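Local coordinates for prohead core protein protease (Enterobacteria phage T4, PDB 5JBL) that cleaves many prohead proteins as a serine protease activated by autocleavage, letting inner-core fragments escape and free space for the DNA genome, at residues I36-P41 with P55-E60; P23-E28 with R161-L166; Q97-L102 with M113-I118. The protein carries 3 engineered substitutions. All coordinates share one frame; numbering follows the deposited sequence.

Contact 1: I36-P41 with P55-E60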
ATOM      1  N   ILE C  36      23.868   0.282 -15.741  1.00 24.65           N
ATOM      2  CA  ILE C  36      23.039   0.986 -14.774  1.00 22.98           C
ATOM      3  C   ILE C  36      23.823   2.211 -14.338  1.00 24.86           C
ATOM      4  O   ILE C  36      24.968   2.083 -13.888  1.00 21.68           O
ATOM      5  CB  ILE C  36      22.684   0.095 -13.578  1.00 31.19           C
ATOM      6  CG1 ILE C  36      21.844  -1.095 -14.051  1.00 31.22           C
ATOM      7  CG2 ILE C  36      22.035   0.932 -12.473  1.00 23.99           C
ATOM      8  CD1 ILE C  36      21.619  -2.136 -12.989  1.00 38.05           C
ATOM      9  N   ILE C  37      23.233   3.393 -14.504  1.00 20.68           N
ATOM     10  CA  ILE C  37      23.936   4.657 -14.290  1.00 28.36           C
ATOM     11  C   ILE C  37      23.151   5.483 -13.280  1.00 21.60           C
ATOM     12  O   ILE C  37      22.028   5.911 -13.564  1.00 22.59           O
ATOM     13  CB  ILE C  37      24.130   5.433 -15.602  1.00 33.14           C
ATOM     14  CG1 ILE C  37      24.857   4.574 -16.642  1.00 42.25           C
ATOM     15  CG2 ILE C  37      24.927   6.677 -15.352  1.00 34.82           C
ATOM     16  CD1 ILE C  37      23.945   3.914 -17.653  1.00 44.75           C
ATOM     17  N   ASP C  38      23.750   5.727 -12.121  1.00 21.52           N
ATOM     18  CA  ASP C  38      23.095   6.410 -11.015  1.00 29.88           C
ATOM     19  C   ASP C  38      23.733   7.771 -10.799  1.00 32.99           C
ATOM     20  O   ASP C  38      24.957   7.870 -10.678  1.00 33.75           O
ATOM     21  CB  ASP C  38      23.200   5.577  -9.736  1.00 28.68           C
ATOM     22  CG  ASP C  38      22.247   6.038  -8.641  1.00 30.35           C
ATOM     23  OD1 ASP C  38      21.404   6.942  -8.871  1.00 29.30           O
ATOM     24  OD2 ASP C  38      22.334   5.467  -7.535  1.00 26.99           O
ATOM     25  N   GLY C  39      22.902   8.806 -10.731  1.00 35.42           N
ATOM     26  CA  GLY C  39      23.325  10.095 -10.221  1.00 33.07           C
ATOM     27  C   GLY C  39      23.987  11.035 -11.203  1.00 38.80           C
ATOM     28  O   GLY C  39      24.576  12.035 -10.772  1.00 44.75           O
ATOM     29  N   VAL C  40      23.920  10.764 -12.500  1.00 37.57           N
ATOM     30  CA  VAL C  40      24.515  11.687 -13.466  1.00 47.44           C
ATOM     31  C   VAL C  40      23.671  12.953 -13.531  1.00 42.02           C
ATOM     32  O   VAL C  40      22.456  12.871 -13.759  1.00 38.51           O
ATOM     33  CB  VAL C  40      24.659  11.043 -14.852  1.00 52.90           C
ATOM     34  CG1 VAL C  40      25.047  12.100 -15.872  1.00 59.16           C
ATOM     35  CG2 VAL C  40      25.729   9.973 -14.806  1.00 50.14           C
ATOM     36  N   PRO C  41      24.249  14.128 -13.273  1.00 44.37           N
ATOM     37  CA  PRO C  41      23.480  15.379 -13.325  1.00 41.31           C
ATOM     38  C   PRO C  41      23.280  15.823 -14.767  1.00 34.35           C
ATOM     39  O   PRO C  41      24.209  16.303 -15.424  1.00 30.44           O
ATOM     40  CB  PRO C  41      24.361  16.361 -12.535  1.00 43.89           C
ATOM     41  CG  PRO C  41      25.398  15.497 -11.834  1.00 43.68           C
ATOM     42  CD  PRO C  41      25.608  14.348 -12.757  1.00 45.66           C
ATOM     43  N   PRO C  55      19.710  14.960 -11.331  1.00 39.89           N
ATOM     44  CA  PRO C  55      20.254  13.605 -11.372  1.00 40.82           C
ATOM     45  C   PRO C  55      19.150  12.608 -11.681  1.00 34.61           C
ATOM     46  O   PRO C  55      17.959  12.897 -11.560  1.00 34.06           O
ATOM     47  CB  PRO C  55      20.807  13.390  -9.958  1.00 42.79           C
ATOM     48  CG  PRO C  55      20.720  14.725  -9.277  1.00 47.04           C
ATOM     49  CD  PRO C  55      19.632  15.476  -9.957  1.00 40.31           C
ATOM     50  N   GLY C  56      19.564  11.416 -12.078  1.00 26.10           N
ATOM     51  CA  GLY C  56      18.612  10.360 -12.353  1.00 22.34           C
ATOM     52  C   GLY C  56      19.310   9.023 -12.317  1.00 20.44           C
ATOM     53  O   GLY C  56      20.537   8.934 -12.415  1.00 19.89           O
ATOM     54  N   LEU C  57      18.506   7.981 -12.178  1.00 14.84           N
ATOM     55  CA  LEU C  57      18.966   6.605 -12.244  1.00 14.87           C
ATOM     56  C   LEU C  57      18.508   6.043 -13.574  1.00 17.82           C
ATOM     57  O   LEU C  57      17.306   6.058 -13.867  1.00 13.74           O
ATOM     58  CB  LEU C  57      18.392   5.799 -11.085  1.00 13.37           C
ATOM     59  CG  LEU C  57      18.674   4.304 -11.076  1.00 16.85           C
ATOM     60  CD1 LEU C  57      20.160   4.027 -11.010  1.00 21.81           C
ATOM     61  CD2 LEU C  57      17.965   3.726  -9.857  1.00 21.51           C
ATOM     62  N   TYR C  58      19.449   5.541 -14.375  1.00 16.83           N
ATOM     63  CA  TYR C  58      19.143   5.091 -15.727  1.00 13.44           C
ATOM     64  C   TYR C  58      19.502   3.632 -15.942  1.00 22.26           C
ATOM     65  O   TYR C  58      20.537   3.161 -15.468  1.00 19.83           O
ATOM     66  CB  TYR C  58      19.879   5.942 -16.763  1.00 16.54           C
ATOM     67  CG  TYR C  58      19.259   7.292 -16.909  1.00 23.31           C
ATOM     68  CD1 TYR C  58      18.294   7.508 -17.875  1.00 29.17           C
ATOM     69  CD2 TYR C  58      19.593   8.335 -16.053  1.00 21.83           C
ATOM     70  CE1 TYR C  58      17.695   8.722 -18.017  1.00 29.28           C
ATOM     71  CE2 TYR C  58      18.989   9.576 -16.191  1.00 29.19           C
ATOM     72  CZ  TYR C  58      18.031   9.750 -17.184  1.00 32.07           C
ATOM     73  OH  TYR C  58      17.396  10.953 -17.362  1.00 39.85           O
ATOM     74  N   ILE C  59      18.649   2.930 -16.688  1.00 16.41           N
ATOM     75  CA  ILE C  59      18.943   1.600 -17.200  1.00 17.56           C
ATOM     76  C   ILE C  59      19.164   1.740 -18.702  1.00 23.17           C
ATOM     77  O   ILE C  59      18.301   2.286 -19.405  1.00 21.86           O
ATOM     78  CB  ILE C  59      17.804   0.622 -16.880  1.00 20.31           C
ATOM     79  CG1 ILE C  59      17.601   0.562 -15.361  1.00 19.50           C
ATOM     80  CG2 ILE C  59      18.116  -0.756 -17.460  1.00 17.92           C
ATOM     81  CD1 ILE C  59      16.315  -0.107 -14.938  1.00 24.04           C
ATOM     82  N   GLU C  60      20.319   1.271 -19.192  1.00 18.89           N
ATOM     83  CA  GLU C  60      20.647   1.415 -20.610  1.00 25.27           C
ATOM     84  C   GLU C  60      21.249   0.125 -21.157  1.00 25.90           C
ATOM     85  O   GLU C  60      22.166  -0.449 -20.554  1.00 23.94           O
ATOM     86  CB  GLU C  60      21.613   2.589 -20.836  1.00 28.85           C
ATOM     87  CG  GLU C  60      21.837   2.933 -22.303  1.00 36.99           C
ATOM     88  CD  GLU C  60      22.830   4.076 -22.505  1.00 52.15           C
ATOM     89  OE1 GLU C  60      23.830   3.866 -23.228  1.00 61.62           O
ATOM     90  OE2 GLU C  60      22.618   5.179 -21.947  1.00 47.81           O
TER

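Contact 2: P23-E28 with R161-L166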
ATOM      1  N   PRO C  23      -4.452 -12.822 -33.101  1.00 51.33           N
ATOM      2  CA  PRO C  23      -3.570 -11.944 -32.313  1.00 44.26           C
ATOM      3  C   PRO C  23      -3.691 -12.179 -30.813  1.00 40.71           C
ATOM      4  O   PRO C  23      -4.790 -12.270 -30.256  1.00 40.45           O
ATOM      5  CB  PRO C  23      -4.033 -10.531 -32.684  1.00 44.03           C
ATOM      6  CG  PRO C  23      -5.388 -10.685 -33.226  1.00 48.53           C
ATOM      7  CD  PRO C  23      -5.480 -12.054 -33.825  1.00 51.38           C
ATOM      8  N   GLN C  24      -2.536 -12.234 -30.156  1.00 30.23           N
ATOM      9  CA  GLN C  24      -2.456 -12.533 -28.735  1.00 25.19           C
ATOM     10  C   GLN C  24      -1.440 -11.606 -28.083  1.00 25.66           C
ATOM     11  O   GLN C  24      -0.639 -10.953 -28.755  1.00 20.39           O
ATOM     12  CB  GLN C  24      -2.077 -14.009 -28.528  1.00 26.59           C
ATOM     13  CG  GLN C  24      -0.656 -14.340 -28.970  1.00 30.64           C
ATOM     14  CD  GLN C  24      -0.267 -15.792 -28.699  1.00 41.76           C
ATOM     15  OE1 GLN C  24      -0.478 -16.662 -29.544  1.00 48.79           O
ATOM     16  NE2 GLN C  24       0.312 -16.053 -27.529  1.00 46.65           N
ATOM     17  N   LEU C  25      -1.492 -11.537 -26.759  1.00 20.39           N
ATOM     18  CA  LEU C  25      -0.474 -10.819 -26.011  1.00 19.48           C
ATOM     19  C   LEU C  25       0.819 -11.617 -26.055  1.00 17.63           C
ATOM     20  O   LEU C  25       0.830 -12.799 -25.707  1.00 18.64           O
ATOM     21  CB  LEU C  25      -0.923 -10.618 -24.561  1.00 23.44           C
ATOM     22  CG  LEU C  25       0.034  -9.917 -23.589  1.00 22.77           C
ATOM     23  CD1 LEU C  25       0.211  -8.438 -23.950  1.00 21.23           C
ATOM     24  CD2 LEU C  25      -0.396 -10.075 -22.124  1.00 20.56           C
ATOM     25  N   LEU C  26       1.902 -10.972 -26.480  1.00 20.26           N
ATOM     26  CA  LEU C  26       3.232 -11.573 -26.563  1.00 17.50           C
ATOM     27  C   LEU C  26       4.133 -10.841 -25.572  1.00 20.52           C
ATOM     28  O   LEU C  26       4.405  -9.644 -25.741  1.00 20.60           O
ATOM     29  CB  LEU C  26       3.777 -11.477 -27.990  1.00 17.05           C
ATOM     30  CG  LEU C  26       2.978 -12.184 -29.075  1.00 23.84           C
ATOM     31  CD1 LEU C  26       3.473 -11.791 -30.485  1.00 20.01           C
ATOM     32  CD2 LEU C  26       3.023 -13.701 -28.859  1.00 22.39           C
ATOM     33  N   ILE C  27       4.574 -11.551 -24.533  1.00 18.79           N
ATOM     34  CA  ILE C  27       5.491 -11.024 -23.524  1.00 17.37           C
ATOM     35  C   ILE C  27       6.832 -11.721 -23.691  1.00 17.77           C
ATOM     36  O   ILE C  27       6.895 -12.951 -23.713  1.00 22.34           O
ATOM     37  CB  ILE C  27       4.950 -11.247 -22.101  1.00 22.32           C
ATOM     38  CG1 ILE C  27       3.598 -10.551 -21.937  1.00 25.27           C
ATOM     39  CG2 ILE C  27       5.962 -10.747 -21.053  1.00 28.65           C
ATOM     40  CD1 ILE C  27       3.079 -10.583 -20.512  1.00 33.58           C
ATOM     41  N   GLU C  28       7.907 -10.942 -23.781  1.00 17.44           N
ATOM     42  CA  GLU C  28       9.231 -11.513 -23.977  1.00 19.40           C
ATOM     43  C   GLU C  28      10.159 -11.025 -22.882  1.00 23.86           C
ATOM     44  O   GLU C  28      10.049  -9.884 -22.444  1.00 23.69           O
ATOM     45  CB  GLU C  28       9.816 -11.122 -25.330  1.00 21.02           C
ATOM     46  CG  GLU C  28       8.833 -11.157 -26.487  1.00 19.88           C
ATOM     47  CD  GLU C  28       8.347 -12.557 -26.835  1.00 26.38           C
ATOM     48  OE1 GLU C  28       8.968 -13.554 -26.401  1.00 27.88           O
ATOM     49  OE2 GLU C  28       7.326 -12.661 -27.547  1.00 24.67           O
ATOM     50  N   ARG C 161       6.264  -6.085 -23.998  1.00 18.68           N
ATOM     51  CA  ARG C 161       4.894  -6.524 -24.232  1.00 20.46           C
ATOM     52  C   ARG C 161       4.429  -6.089 -25.618  1.00 20.84           C
ATOM     53  O   ARG C 161       4.742  -4.988 -26.078  1.00 24.49           O
ATOM     54  CB  ARG C 161       3.933  -5.960 -23.172  1.00 19.45           C
ATOM     55  CG  ARG C 161       4.184  -6.435 -21.754  1.00 22.31           C
ATOM     56  CD  ARG C 161       3.083  -5.944 -20.830  1.00 21.51           C
ATOM     57  NE  ARG C 161       3.540  -4.871 -19.965  1.00 17.13           N
ATOM     58  CZ  ARG C 161       2.745  -4.019 -19.336  1.00 19.58           C
ATOM     59  NH1 ARG C 161       1.428  -4.087 -19.492  1.00 20.35           N
ATOM     60  NH2 ARG C 161       3.277  -3.090 -18.552  1.00 22.04           N
ATOM     61  N   GLY C 162       3.666  -6.944 -26.287  1.00 20.55           N
ATOM     62  CA  GLY C 162       3.163  -6.547 -27.585  1.00 22.00           C
ATOM     63  C   GLY C 162       1.996  -7.421 -27.979  1.00 21.60           C
ATOM     64  O   GLY C 162       1.611  -8.341 -27.253  1.00 19.82           O
ATOM     65  N   LEU C 163       1.445  -7.132 -29.161  1.00 16.75           N
ATOM     66  CA  LEU C 163       0.305  -7.855 -29.700  1.00 21.94           C
ATOM     67  C   LEU C 163       0.669  -8.404 -31.070  1.00 22.53           C
ATOM     68  O   LEU C 163       1.121  -7.655 -31.941  1.00 25.53           O
ATOM     69  CB  LEU C 163      -0.929  -6.952 -29.814  1.00 26.34           C
ATOM     70  CG  LEU C 163      -1.454  -6.376 -28.498  1.00 29.01           C
ATOM     71  CD1 LEU C 163      -2.459  -5.265 -28.765  1.00 29.74           C
ATOM     72  CD2 LEU C 163      -2.067  -7.475 -27.636  1.00 24.20           C
ATOM     73  N   GLY C 164       0.471  -9.698 -31.262  1.00 20.89           N
ATOM     74  CA  GLY C 164       0.784 -10.283 -32.554  1.00 23.60           C
ATOM     75  C   GLY C 164       0.368 -11.735 -32.605  1.00 21.09           C
ATOM     76  O   GLY C 164      -0.362 -12.222 -31.740  1.00 27.86           O
ATOM     77  N   SER C 165       0.849 -12.426 -33.638  1.00 27.32           N
ATOM     78  CA  SER C 165       0.563 -13.838 -33.831  1.00 25.82           C
ATOM     79  C   SER C 165       1.852 -14.543 -34.232  1.00 29.17           C
ATOM     80  O   SER C 165       2.845 -13.907 -34.595  1.00 24.50           O
ATOM     81  CB  SER C 165      -0.535 -14.052 -34.879  1.00 33.72           C
ATOM     82  OG  SER C 165      -0.214 -13.427 -36.111  1.00 36.03           O
ATOM     83  N   LEU C 166       1.824 -15.875 -34.171  1.00 24.88           N
ATOM     84  CA  LEU C 166       3.012 -16.696 -34.340  1.00 23.60           C
ATOM     85  C   LEU C 166       2.763 -17.745 -35.413  1.00 28.45           C
ATOM     86  O   LEU C 166       1.637 -18.209 -35.601  1.00 28.82           O
ATOM     87  CB  LEU C 166       3.388 -17.386 -33.019  1.00 28.44           C
ATOM     88  CG  LEU C 166       3.569 -16.454 -31.819  1.00 27.33           C
ATOM     89  CD1 LEU C 166       3.734 -17.253 -30.525  1.00 26.80           C
ATOM     90  CD2 LEU C 166       4.775 -15.556 -32.049  1.00 24.38           C
TER

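Contact 3: Q97-L102 with M113-I118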
ATOM      1  N   GLN C  97       5.159   9.089 -23.321  1.00 19.33           N
ATOM      2  CA  GLN C  97       4.179   8.156 -22.777  1.00 18.96           C
ATOM      3  C   GLN C  97       4.741   6.751 -22.571  1.00 20.12           C
ATOM      4  O   GLN C  97       3.981   5.845 -22.201  1.00 18.36           O
ATOM      5  CB  GLN C  97       2.945   8.069 -23.696  1.00 27.52           C
ATOM      6  CG  GLN C  97       2.105   9.322 -23.880  1.00 36.31           C
ATOM      7  CD  GLN C  97       1.116   9.568 -22.744  1.00 52.55           C
ATOM      8  OE1 GLN C  97       1.077   8.837 -21.757  1.00 53.66           O
ATOM      9  NE2 GLN C  97       0.271  10.574 -22.912  1.00 65.45           N
ATOM     10  N   ALA C  98       6.039   6.528 -22.803  1.00 16.90           N
ATOM     11  CA  ALA C  98       6.588   5.168 -22.877  1.00 13.19           C
ATOM     12  C   ALA C  98       6.974   4.649 -21.493  1.00 16.01           C
ATOM     13  O   ALA C  98       8.126   4.342 -21.195  1.00 15.50           O
ATOM     14  CB  ALA C  98       7.768   5.127 -23.847  1.00 20.00           C
ATOM     15  N   LEU C  99       5.954   4.532 -20.646  1.00 16.74           N
ATOM     16  CA  LEU C  99       6.095   3.997 -19.302  1.00 13.65           C
ATOM     17  C   LEU C  99       6.259   2.480 -19.317  1.00 18.30           C
ATOM     18  O   LEU C  99       5.826   1.778 -20.238  1.00 17.22           O
ATOM     19  CB  LEU C  99       4.870   4.366 -18.458  1.00 11.82           C
ATOM     20  CG  LEU C  99       4.582   5.865 -18.389  1.00 16.38           C
ATOM     21  CD1 LEU C  99       3.321   6.178 -17.579  1.00 18.01           C
ATOM     22  CD2 LEU C  99       5.794   6.578 -17.788  1.00 21.47           C
ATOM     23  N   GLY C 100       6.894   1.968 -18.256  1.00 12.80           N
ATOM     24  CA  GLY C 100       6.930   0.543 -18.020  1.00 15.19           C
ATOM     25  C   GLY C 100       6.796   0.272 -16.537  1.00 12.27           C
ATOM     26  O   GLY C 100       6.932   1.174 -15.724  1.00 14.97           O
ATOM     27  N   GLU C 101       6.558  -0.999 -16.202  1.00 11.01           N
ATOM     28  CA  GLU C 101       6.200  -1.399 -14.852  1.00 11.21           C
ATOM     29  C   GLU C 101       7.287  -2.280 -14.252  1.00 16.30           C
ATOM     30  O   GLU C 101       8.259  -2.644 -14.907  1.00 13.83           O
ATOM     31  CB  GLU C 101       4.853  -2.127 -14.849  1.00 12.07           C
ATOM     32  CG  GLU C 101       3.723  -1.296 -15.475  1.00 19.31           C
ATOM     33  CD  GLU C 101       2.346  -1.979 -15.445  1.00 18.48           C
ATOM     34  OE1 GLU C 101       2.079  -2.804 -14.542  1.00 18.55           O
ATOM     35  OE2 GLU C 101       1.515  -1.686 -16.336  1.00 21.13           O
ATOM     36  N   LEU C 102       7.109  -2.614 -12.985  1.00 18.72           N
ATOM     37  CA  LEU C 102       7.934  -3.600 -12.302  1.00 14.09           C
ATOM     38  C   LEU C 102       7.104  -4.877 -12.237  1.00 14.33           C
ATOM     39  O   LEU C 102       6.011  -4.860 -11.667  1.00 14.22           O
ATOM     40  CB  LEU C 102       8.325  -3.110 -10.906  1.00 16.90           C
ATOM     41  CG  LEU C 102       9.128  -4.042  -9.983  1.00 15.03           C
ATOM     42  CD1 LEU C 102      10.408  -4.478 -10.671  1.00 17.17           C
ATOM     43  CD2 LEU C 102       9.461  -3.309  -8.689  1.00 17.68           C
ATOM     44  N   MET C 113      -0.355   4.087 -12.566  1.00 16.69           N
ATOM     45  CA  MET C 113      -0.205   3.924 -11.121  1.00 18.87           C
ATOM     46  C   MET C 113       0.858   2.891 -10.771  1.00 15.72           C
ATOM     47  O   MET C 113       1.366   2.894  -9.644  1.00 21.08           O
ATOM     48  CB  MET C 113      -1.545   3.528 -10.496  1.00 26.87           C
ATOM     49  CG  MET C 113      -2.250   4.628  -9.691  1.00 38.17           C
ATOM     50  SD  MET C 113      -1.405   5.186  -8.193  1.00 30.32           S
ATOM     51  CE  MET C 113      -1.234   3.629  -7.340  1.00 44.89           C
ATOM     52  N   GLN C 114       1.193   1.995 -11.695  1.00 17.96           N
ATOM     53  CA  GLN C 114       2.177   0.949 -11.449  1.00 18.28           C
ATOM     54  C   GLN C 114       3.478   1.175 -12.203  1.00 16.46           C
ATOM     55  O   GLN C 114       4.387   0.331 -12.144  1.00 12.45           O
ATOM     56  CB  GLN C 114       1.570  -0.407 -11.801  1.00 21.75           C
ATOM     57  CG  GLN C 114       0.378  -0.769 -10.891  1.00 27.24           C
ATOM     58  CD  GLN C 114      -0.123  -2.194 -11.094  1.00 33.77           C
ATOM     59  OE1 GLN C 114       0.582  -3.156 -10.791  1.00 45.85           O
ATOM     60  NE2 GLN C 114      -1.340  -2.333 -11.617  1.00 31.99           N
ATOM     61  N   ALA C 115       3.613   2.322 -12.847  1.00 13.47           N
ATOM     62  CA  ALA C 115       4.790   2.614 -13.650  1.00 16.15           C
ATOM     63  C   ALA C 115       6.032   2.731 -12.771  1.00 15.03           C
ATOM     64  O   ALA C 115       5.996   3.310 -11.675  1.00 14.47           O
ATOM     65  CB  ALA C 115       4.569   3.906 -14.445  1.00 14.34           C
ATOM     66  N   ALA C 116       7.132   2.138 -13.248  1.00  9.29           N
ATOM     67  CA  ALA C 116       8.407   2.230 -12.569  1.00 14.20           C
ATOM     68  C   ALA C 116       9.509   2.863 -13.403  1.00 11.09           C
ATOM     69  O   ALA C 116      10.501   3.327 -12.823  1.00 14.82           O
ATOM     70  CB  ALA C 116       8.856   0.830 -12.082  1.00 11.04           C
ATOM     71  N   ILE C 117       9.380   2.895 -14.737  1.00 12.63           N
ATOM     72  CA  ILE C 117      10.398   3.456 -15.615  1.00 11.66           C
ATOM     73  C   ILE C 117       9.719   4.209 -16.740  1.00 12.03           C
ATOM     74  O   ILE C 117       8.543   3.999 -17.041  1.00 13.00           O
ATOM     75  CB  ILE C 117      11.333   2.381 -16.232  1.00 17.01           C
ATOM     76  CG1 ILE C 117      10.541   1.377 -17.065  1.00 21.41           C
ATOM     77  CG2 ILE C 117      12.083   1.650 -15.178  1.00 15.94           C
ATOM     78  CD1 ILE C 117      10.601   1.673 -18.570  1.00 30.04           C
ATOM     79  N   ILE C 118      10.486   5.078 -17.393  1.00 12.33           N
ATOM     80  CA  ILE C 118      10.041   5.705 -18.625  1.00 14.42           C
ATOM     81  C   ILE C 118      11.181   5.635 -19.632  1.00 18.20           C
ATOM     82  O   ILE C 118      12.325   5.972 -19.313  1.00 16.42           O
ATOM     83  CB  ILE C 118       9.557   7.151 -18.392  1.00 12.17           C
ATOM     84  CG1 ILE C 118       9.044   7.749 -19.708  1.00 20.81           C
ATOM     85  CG2 ILE C 118      10.660   8.029 -17.743  1.00 12.20           C
ATOM     86  CD1 ILE C 118       8.257   9.040 -19.542  1.00 18.86           C
TER
HETATM   87  O   HOH W   1       5.067  -1.982 -11.117  1.00 26.89           O

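Contact 1: I36-P41 with P55-E60
Ile36, Ile37 and Asp38 pair with Ile59, Tyr58 and Leu57 in an antiparallel ladder, through which strand 35-38 joins strand 53-65 on its way into the larger sheet. Ile37 and Tyr58 form the hydrogen-bonded pair. Ile37 N donates to Tyr58 O at 2.9 Å. The return bond, Tyr58 N to Ile37 O, is 2.7 Å long. A third bond, Gly39 N to Gly56 O at 2.9 Å, comes from above the carbonyl plane, beyond the regular pairing.

On the face shared by Ile36, Asp38, Leu57 and Ile59, Leu57 does most of the touching. Its CG lies anti to the backbone N (chi1 175°), which carries CD1 across to within 3.6 Å of Asp38 CB. The same methyl lies 3.9 Å from Ile36 CG2, the two side chains running side by side. Asp38 thus offers its methylene to Leu57 while its carboxylate makes a salt bridge with Arg151 of helix 142-151. That helix also packs on this face, with Ala147 against the buried Leu57 and Ile150 against the buried Ile59 and the partly exposed Ile36.

On the other face Ile37 CD1 comes 4.2 Å from Glu60 CB. Gly56 lacks a side chain, so Tyr58 CE2 can sit 3.9 Å from Gly56 CA; the buried amide N of Gly56 has no partner in the model. The Tyr58 hydroxyl is hydrogen-bonded to Arg134 and Glu120. Gly39 takes a positive phi of 85°, readily adopted by glycine. Such pairing is typical of a long antiparallel beta hairpin with an interrupted first arm.

Contact 2: P23-E28 with R161-L166
Leu26 presses its CD1 methyl onto the backbone of Gly164, 3.7 Å from Gly164 CA, an approach suited to a glycine. With its CG anti to the carbonyl carbon (chi1 -61°), the end of the side chain leans back toward 161-166, and CD2 slides past Leu166 to meet its CD1 at 4.0 Å. On the opposite face Ile27 CG1 lies alongside Arg161 CG at 4.2 Å, the aliphatic part of the arginine serving as an apolar neighbour. Leu25 CD1 comes 3.6 Å from Gly162 O, while Leu163 CD2 touches Leu25 CA.

Four backbone bonds hold these groups in antiparallel register. Leu26 N donates to Gly162 O at 2.8 Å, and Leu26 O accepts from Gly162 N through a more bent bond, 136° at the hydrogen. Gln24 N reaches Gly164 O at 2.7 Å, and Gly164 N returns a bond to Gln24 O.

The second shell fixes the polar ends. Arg161 is bridged to Asp187 and also donates to the carbonyls of Arg107 and Asn109, so its guanidinium is gripped on several nitrogens. The buried carboxylate of Glu28 is satisfied by Arg74, Tyr76, Asn70 and Asn72. Glu28 is also the residue before an inferred autolysis site. Leu26-Ile27-Glu28 matches the L/I-X-E cleavage motif, and the side chain of Ile27 lies about 4 Å from that of Ala104, an engineered active-site position; this agrees with the N terminus blocking the catalytic centre, probably in a substrate-like way.

Strand 24-29 lies along one side of strand 157-168, whose backbone also pairs with strands 174-176 and 181-189, while strand 74-75 packs against Leu26 and Leu166.

Contact 3: Q97-L102 with M113-I118
Gly100 meets both Ala116 and Ile117 through backbone hydrogen bonds, forming a classic beta bulge between strands 99-101 and 115-125. Gly100 O accepts from two successive amides: Ala116 N at 2.7 Å, in the carbonyl plane, and Ile117 N at 3.2 Å, from above it. Gly100 N donates to Ile117 O at 2.9 Å. Past the bulge a water takes over, accepting from Leu102 N and donating to Gln114 O at 2.6 Å. At the other end Ala98 centres an inverse gamma turn.

The apolar contacts use small and branched residues. Ile117 holds CG1 between its backbone N and carbonyl carbon (chi1 60°), which folds CD1 over Gly100, 3.7 Å from Gly100 N; a glycine admits this methyl. Leu99 CD2 crosses to Ile118 CB at 3.9 Å, and Leu99 CB meets the short side chain of Ala115. Ala116, also small, sets its CB 4.1 Å from Leu102 CB beside helix 142-151.

Among the polar side chains, Glu101 extends past Gln114, its OE1 3.7 Å from Gln114 CB, with the carboxylate and amide planes turned 48° apart. Their main partners lie in the intervening loop: Glu101 OE2 accepts from Asp111 N and bridges Arg107, while Gln114 NE2 donates to Asp111 OD2.

Lys145 of a neighbouring subunit donates to Ala115 O, and Trp154 and Trp190 of that subunit to Gln97, so the segments reach a pentamer interface. These features imply a buried joint in which Gly100 O and the water satisfy polar backbone groups where the bulge interrupts regular pairing, while Arg107 and Arg161 probably stabilise the carboxylate of Glu101.

From the N terminus, residues 23-28 enter contact 2 at once, but their partner comes only with 161-166, so contact 2 closes a loop spanning most of the modelled chain. Inside it lie the other two contacts, in series: contact 1 closes a short loop between 36-41 and 55-60 before contact 3 joins 97-102 to 113-118. Contacts 1 and 3 belong to the same antiparallel sheet, with nearest atoms about 5 Å apart. Contact 2 adds strand 24-29 to the mixed sheet, its centre about 30 Å from that of contact 1. A salt bridge from Arg161 NH2 to Glu101 OE2, 3.2 Å, links contacts 2 and 3 across the two sheets.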